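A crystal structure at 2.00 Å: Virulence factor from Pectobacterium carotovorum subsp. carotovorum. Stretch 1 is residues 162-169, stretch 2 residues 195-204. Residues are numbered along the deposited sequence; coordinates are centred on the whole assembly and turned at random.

Stretch 1 162-169: TQANYNYL
Stretch 2 195-204: GTHFKQEQKK

Two antiparallel strands, 166-169 and 195-198, form the regular part of this contact, their N-to-C directions 146° apart; the loop 162-165, which leads into strand 166-169, is tied to the turn at 199-203. Together they bury 633 Å².

T162 is extended (phi/psi -135/179, chi1 p), and its OG1 accepts a hydrogen bond from A164 N at 3.3 Å; the backbone turns at Q163 (-84/-8, chi1 m). The long side chain of K203 (m, t, t, t) reaches this loop: its NZ donates to A164 O at 2.7 Å and to Q200 OE1 at 2.9 Å, and lies 2.8 Å from T162 O. An extended lysine suits the place, since a buried ammonium needs oxygens around it. A water joins the stretches, donating to Q163 O (2.9 Å) and N165 OD1 (2.7 Å) while accepting from Q200 N (2.7 Å). N165 (-63/146, chi1 m) thus serves the water through its amide oxygen.

From Y166 (-115/111, chi1 t) the backbone is extended. Y166 N donates to F198 O (3.0 Å) and F198 N to Y166 O (2.9 Å). N167 (-68/138, chi1 m) faces H197 (-154/163, chi1 p) in a non-hydrogen-bonded pair, CA atoms 4.2 Å apart; both are partly exposed, which suits polar groups, though H197 ND1 finds no partner. Y168 N donates to T196 O (3.0 Å) and T196 N to Y168 O (2.8 Å). The Y168 ring (-146/115, chi1 t, chi2 54°), on the buried face with Y166, T196 (chi1 t) and F198 (chi1 m), takes F198 CE2 over one face, 3.4 Å from Y168 CD2; the ring planes meet obliquely at 52°. Such broad rings fill buried space. T196 CG2 lies at the ring's edge, 4.1 Å from Y168 CD2. Finally L169 (-121/143; m, p), apolar and buried on the face of N167 and H197, pairs with G195 (-139/131), which sets no side chain beside it, their CA atoms 4.4 Å apart.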

ATOM      1  N   THR A 162     -18.616 -10.278  14.364  1.00 31.60           N
ATOM      2  CA  THR A 162     -19.995 -10.293  13.844  1.00 31.71           C
ATOM      3  C   THR A 162     -20.106 -10.989  12.483  1.00 31.43           C
ATOM      4  O   THR A 162     -19.099 -11.423  11.896  1.00 30.72           O
ATOM      5  CB  THR A 162     -20.612  -8.864  13.712  1.00 31.81           C
ATOM      6  OG1 THR A 162     -20.020  -8.182  12.602  1.00 32.72           O
ATOM      7  CG2 THR A 162     -20.415  -8.024  14.980  1.00 33.41           C
ATOM      8  N   GLN A 163     -21.339 -11.056  11.969  1.00 30.97           N
ATOM      9  CA  GLN A 163     -21.615 -11.675  10.669  1.00 30.69           C
ATOM     10  C   GLN A 163     -21.395 -10.719   9.498  1.00 29.56           C
ATOM     11  O   GLN A 163     -21.453 -11.125   8.334  1.00 30.76           O
ATOM     12  CB  GLN A 163     -23.056 -12.199  10.627  1.00 30.98           C
ATOM     13  CG  GLN A 163     -23.316 -13.349  11.564  1.00 32.73           C
ATOM     14  CD  GLN A 163     -22.472 -14.562  11.242  1.00 34.18           C
ATOM     15  OE1 GLN A 163     -21.697 -15.030  12.075  1.00 36.25           O
ATOM     16  NE2 GLN A 163     -22.605 -15.065  10.025  1.00 36.00           N
ATOM     17  N   ALA A 164     -21.164  -9.450   9.799  1.00 27.86           N
ATOM     18  CA  ALA A 164     -21.044  -8.430   8.777  1.00 26.50           C
ATOM     19  C   ALA A 164     -19.796  -8.622   7.898  1.00 25.86           C
ATOM     20  O   ALA A 164     -18.851  -9.333   8.291  1.00 26.03           O
ATOM     21  CB  ALA A 164     -21.038  -7.053   9.421  1.00 27.56           C
ATOM     22  N   ASN A 165     -19.810  -8.028   6.705  1.00 23.57           N
ATOM     23  CA  ASN A 165     -18.605  -7.994   5.868  1.00 23.09           C
ATOM     24  C   ASN A 165     -17.536  -7.206   6.614  1.00 22.07           C
ATOM     25  O   ASN A 165     -17.865  -6.266   7.347  1.00 21.89           O
ATOM     26  CB  ASN A 165     -18.874  -7.344   4.507  1.00 23.08           C
ATOM     27  CG  ASN A 165     -19.796  -8.185   3.597  1.00 22.55           C
ATOM     28  OD1 ASN A 165     -20.021  -9.396   3.804  1.00 20.11           O
ATOM     29  ND2 ASN A 165     -20.288  -7.536   2.547  1.00 19.25           N
ATOM     30  N   TYR A 166     -16.275  -7.594   6.439  1.00 21.05           N
ATOM     31  CA  TYR A 166     -15.152  -6.944   7.124  1.00 19.71           C
ATOM     32  C   TYR A 166     -14.249  -6.243   6.078  1.00 19.77           C
ATOM     33  O   TYR A 166     -13.596  -6.892   5.246  1.00 19.53           O
ATOM     34  CB  TYR A 166     -14.362  -7.972   7.955  1.00 19.39           C
ATOM     35  CG  TYR A 166     -13.272  -7.378   8.830  1.00 19.00           C
ATOM     36  CD1 TYR A 166     -13.560  -6.901  10.126  1.00 18.84           C
ATOM     37  CD2 TYR A 166     -11.951  -7.266   8.354  1.00 17.33           C
ATOM     38  CE1 TYR A 166     -12.547  -6.346  10.923  1.00 17.41           C
ATOM     39  CE2 TYR A 166     -10.948  -6.733   9.146  1.00 18.41           C
ATOM     40  CZ  TYR A 166     -11.245  -6.272  10.413  1.00 18.42           C
ATOM     41  OH  TYR A 166     -10.225  -5.732  11.170  1.00 19.96           O
ATOM     42  N   ASN A 167     -14.246  -4.914   6.108  1.00 19.98           N
ATOM     43  CA  ASN A 167     -13.478  -4.115   5.135  1.00 20.27           C
ATOM     44  C   ASN A 167     -11.964  -4.240   5.308  1.00 20.26           C
ATOM     45  O   ASN A 167     -11.468  -4.212   6.435  1.00 19.87           O
ATOM     46  CB  ASN A 167     -13.883  -2.640   5.194  1.00 19.87           C
ATOM     47  CG  ASN A 167     -15.308  -2.401   4.685  1.00 21.97           C
ATOM     48  OD1 ASN A 167     -15.714  -2.954   3.670  1.00 22.83           O
ATOM     49  ND2 ASN A 167     -16.062  -1.579   5.399  1.00 22.93           N
ATOM     50  N   TYR A 168     -11.254  -4.348   4.187  1.00 20.31           N
ATOM     51  CA  TYR A 168      -9.831  -4.715   4.179  1.00 21.10           C
ATOM     52  C   TYR A 168      -9.105  -3.994   3.049  1.00 21.41           C
ATOM     53  O   TYR A 168      -9.388  -4.223   1.863  1.00 20.86           O
ATOM     54  CB  TYR A 168      -9.681  -6.234   4.052  1.00 21.99           C
ATOM     55  CG  TYR A 168      -8.265  -6.807   4.156  1.00 23.11           C
ATOM     56  CD1 TYR A 168      -7.439  -6.532   5.260  1.00 22.84           C
ATOM     57  CD2 TYR A 168      -7.786  -7.672   3.172  1.00 25.15           C
ATOM     58  CE1 TYR A 168      -6.135  -7.089   5.352  1.00 26.14           C
ATOM     59  CE2 TYR A 168      -6.509  -8.245   3.258  1.00 26.52           C
ATOM     60  CZ  TYR A 168      -5.685  -7.942   4.350  1.00 26.02           C
ATOM     61  OH  TYR A 168      -4.427  -8.527   4.429  1.00 26.76           O
ATOM     62  N   LEU A 169      -8.179  -3.112   3.434  1.00 21.21           N
ATOM     63  CA  LEU A 169      -7.454  -2.240   2.506  1.00 21.86           C
ATOM     64  C   LEU A 169      -5.935  -2.471   2.604  1.00 21.23           C
ATOM     65  O   LEU A 169      -5.422  -2.755   3.683  1.00 21.04           O
ATOM     66  CB  LEU A 169      -7.782  -0.754   2.793  1.00 21.25           C
ATOM     67  CG  LEU A 169      -9.236  -0.230   2.779  1.00 24.07           C
ATOM     68  CD1 LEU A 169      -9.962  -0.482   4.102  1.00 24.25           C
ATOM     69  CD2 LEU A 169      -9.297   1.275   2.460  1.00 23.69           C
ATOM     70  N   GLY A 195      -8.629  -1.903  -2.241  1.00 20.47           N
ATOM     71  CA  GLY A 195      -9.691  -2.109  -1.264  1.00 20.55           C
ATOM     72  C   GLY A 195     -10.567  -3.301  -1.594  1.00 20.58           C
ATOM     73  O   GLY A 195     -11.008  -3.459  -2.735  1.00 19.76           O
ATOM     74  N   THR A 196     -10.784  -4.147  -0.596  1.00 20.54           N
ATOM     75  CA  THR A 196     -11.712  -5.284  -0.717  1.00 22.25           C
ATOM     76  C   THR A 196     -12.440  -5.482   0.622  1.00 21.52           C
ATOM     77  O   THR A 196     -12.473  -4.569   1.462  1.00 21.30           O
ATOM     78  CB  THR A 196     -10.989  -6.579  -1.288  1.00 22.09           C
ATOM     79  OG1 THR A 196     -11.946  -7.562  -1.745  1.00 24.35           O
ATOM     80  CG2 THR A 196      -9.995  -7.208  -0.274  1.00 23.32           C
ATOM     81  N   HIS A 197     -13.063  -6.642   0.801  1.00 21.97           N
ATOM     82  CA  HIS A 197     -13.698  -7.006   2.057  1.00 22.56           C
ATOM     83  C   HIS A 197     -13.720  -8.532   2.139  1.00 22.68           C
ATOM     84  O   HIS A 197     -13.528  -9.206   1.117  1.00 23.48           O
ATOM     85  CB  HIS A 197     -15.133  -6.437   2.165  1.00 22.49           C
ATOM     86  CG  HIS A 197     -16.029  -6.859   1.038  1.00 25.67           C
ATOM     87  ND1 HIS A 197     -16.888  -7.932   1.131  1.00 29.18           N
ATOM     88  CD2 HIS A 197     -16.155  -6.389  -0.224  1.00 27.42           C
ATOM     89  CE1 HIS A 197     -17.532  -8.082  -0.011  1.00 28.11           C
ATOM     90  NE2 HIS A 197     -17.104  -7.158  -0.850  1.00 30.94           N
ATOM     91  N   PHE A 198     -13.934  -9.056   3.347  1.00 22.31           N
ATOM     92  CA  PHE A 198     -14.162 -10.478   3.554  1.00 23.42           C
ATOM     93  C   PHE A 198     -15.643 -10.655   3.861  1.00 23.76           C
ATOM     94  O   PHE A 198     -16.139 -10.093   4.827  1.00 23.39           O
ATOM     95  CB  PHE A 198     -13.377 -11.016   4.759  1.00 23.22           C
ATOM     96  CG  PHE A 198     -11.892 -11.096   4.565  1.00 23.14           C
ATOM     97  CD1 PHE A 198     -11.281 -12.321   4.262  1.00 25.05           C
ATOM     98  CD2 PHE A 198     -11.087  -9.965   4.743  1.00 23.99           C
ATOM     99  CE1 PHE A 198      -9.888 -12.423   4.105  1.00 24.29           C
ATOM    100  CE2 PHE A 198      -9.681 -10.053   4.601  1.00 23.96           C
ATOM    101  CZ  PHE A 198      -9.085 -11.286   4.269  1.00 23.76           C
ATOM    102  N   LYS A 199     -16.326 -11.448   3.046  1.00 24.80           N
ATOM    103  CA  LYS A 199     -17.682 -11.923   3.336  1.00 26.10           C
ATOM    104  C   LYS A 199     -17.612 -13.024   4.408  1.00 26.32           C
ATOM    105  O   LYS A 199     -16.562 -13.637   4.607  1.00 25.87           O
ATOM    106  CB  LYS A 199     -18.324 -12.500   2.058  1.00 25.92           C
ATOM    107  CG  LYS A 199     -18.430 -11.536   0.883  1.00 26.67           C
ATOM    108  CD  LYS A 199     -19.401 -12.084  -0.178  1.00 28.67           C
ATOM    109  CE  LYS A 199     -18.983 -11.719  -1.581  1.00 31.10           C
ATOM    110  NZ  LYS A 199     -18.814 -10.257  -1.772  1.00 30.66           N
ATOM    111  N   GLN A 200     -18.725 -13.287   5.096  1.00 27.86           N
ATOM    112  CA  GLN A 200     -18.716 -14.283   6.179  1.00 29.45           C
ATOM    113  C   GLN A 200     -18.013 -15.596   5.798  1.00 29.83           C
ATOM    114  O   GLN A 200     -17.169 -16.084   6.541  1.00 29.11           O
ATOM    115  CB  GLN A 200     -20.141 -14.581   6.693  1.00 30.38           C
ATOM    116  CG  GLN A 200     -20.155 -15.526   7.906  1.00 31.87           C
ATOM    117  CD  GLN A 200     -19.342 -14.981   9.070  1.00 34.52           C
ATOM    118  OE1 GLN A 200     -19.452 -13.807   9.412  1.00 37.81           O
ATOM    119  NE2 GLN A 200     -18.516 -15.828   9.675  1.00 35.59           N
ATOM    120  N   GLU A 201     -18.341 -16.133   4.620  1.00 31.49           N
ATOM    121  CA  GLU A 201     -17.830 -17.437   4.166  1.00 33.10           C
ATOM    122  C   GLU A 201     -16.333 -17.404   3.802  1.00 32.31           C
ATOM    123  O   GLU A 201     -15.693 -18.445   3.668  1.00 32.58           O
ATOM    124  CB  GLU A 201     -18.681 -17.974   3.007  1.00 33.09           C
ATOM    125  CG  GLU A 201     -18.619 -17.124   1.718  1.00 36.50           C
ATOM    126  CD  GLU A 201     -19.326 -17.760   0.525  1.00 37.57           C
ATOM    127  OE1 GLU A 201     -20.586 -17.828   0.522  1.00 43.71           O
ATOM    128  OE2 GLU A 201     -18.617 -18.177  -0.432  1.00 42.63           O
ATOM    129  N   GLN A 202     -15.784 -16.200   3.663  1.00 31.29           N
ATOM    130  CA  GLN A 202     -14.365 -16.008   3.379  1.00 30.16           C
ATOM    131  C   GLN A 202     -13.492 -15.822   4.628  1.00 30.16           C
ATOM    132  O   GLN A 202     -12.260 -15.835   4.527  1.00 30.00           O
ATOM    133  CB  GLN A 202     -14.192 -14.792   2.475  1.00 30.17           C
ATOM    134  CG  GLN A 202     -14.719 -14.973   1.079  1.00 28.57           C
ATOM    135  CD  GLN A 202     -14.636 -13.703   0.298  1.00 27.35           C
ATOM    136  OE1 GLN A 202     -15.266 -12.704   0.650  1.00 26.39           O
ATOM    137  NE2 GLN A 202     -13.880 -13.732  -0.799  1.00 26.50           N
ATOM    138  N   LYS A 203     -14.107 -15.643   5.798  1.00 29.68           N
ATOM    139  CA  LYS A 203     -13.336 -15.261   6.996  1.00 30.15           C
ATOM    140  C   LYS A 203     -12.301 -16.294   7.428  1.00 30.82           C
ATOM    141  O   LYS A 203     -11.234 -15.926   7.925  1.00 30.91           O
ATOM    142  CB  LYS A 203     -14.248 -14.833   8.159  1.00 29.67           C
ATOM    143  CG  LYS A 203     -14.954 -13.525   7.851  1.00 28.59           C
ATOM    144  CD  LYS A 203     -15.984 -13.138   8.880  1.00 28.28           C
ATOM    145  CE  LYS A 203     -16.757 -11.908   8.425  1.00 29.13           C
ATOM    146  NZ  LYS A 203     -17.702 -11.455   9.507  1.00 28.20           N
ATOM    147  N   LYS A 204     -12.625 -17.571   7.200  1.00 31.69           N
ATOM    148  CA  LYS A 204     -11.720 -18.724   7.376  1.00 32.62           C
ATOM    149  C   LYS A 204     -10.312 -18.560   6.785  1.00 32.31           C
ATOM    150  O   LYS A 204      -9.356 -19.136   7.305  1.00 32.22           O
ATOM    151  CB  LYS A 204     -12.357 -19.970   6.744  1.00 33.12           C
ATOM    152  CG  LYS A 204     -12.796 -21.070   7.719  1.00 37.04           C
ATOM    153  CD  LYS A 204     -13.944 -20.638   8.649  1.00 41.94           C
ATOM    154  CE  LYS A 204     -15.145 -21.606   8.604  1.00 43.32           C
ATOM    155  NZ  LYS A 204     -16.007 -21.380   7.391  1.00 44.56           N
TER
HETATM  156  O   HOH W   1     -18.204 -14.415  12.568  1.00 46.26           O
HETATM  157  O   HOH W   2     -20.495 -11.366   5.659  1.00 25.40           O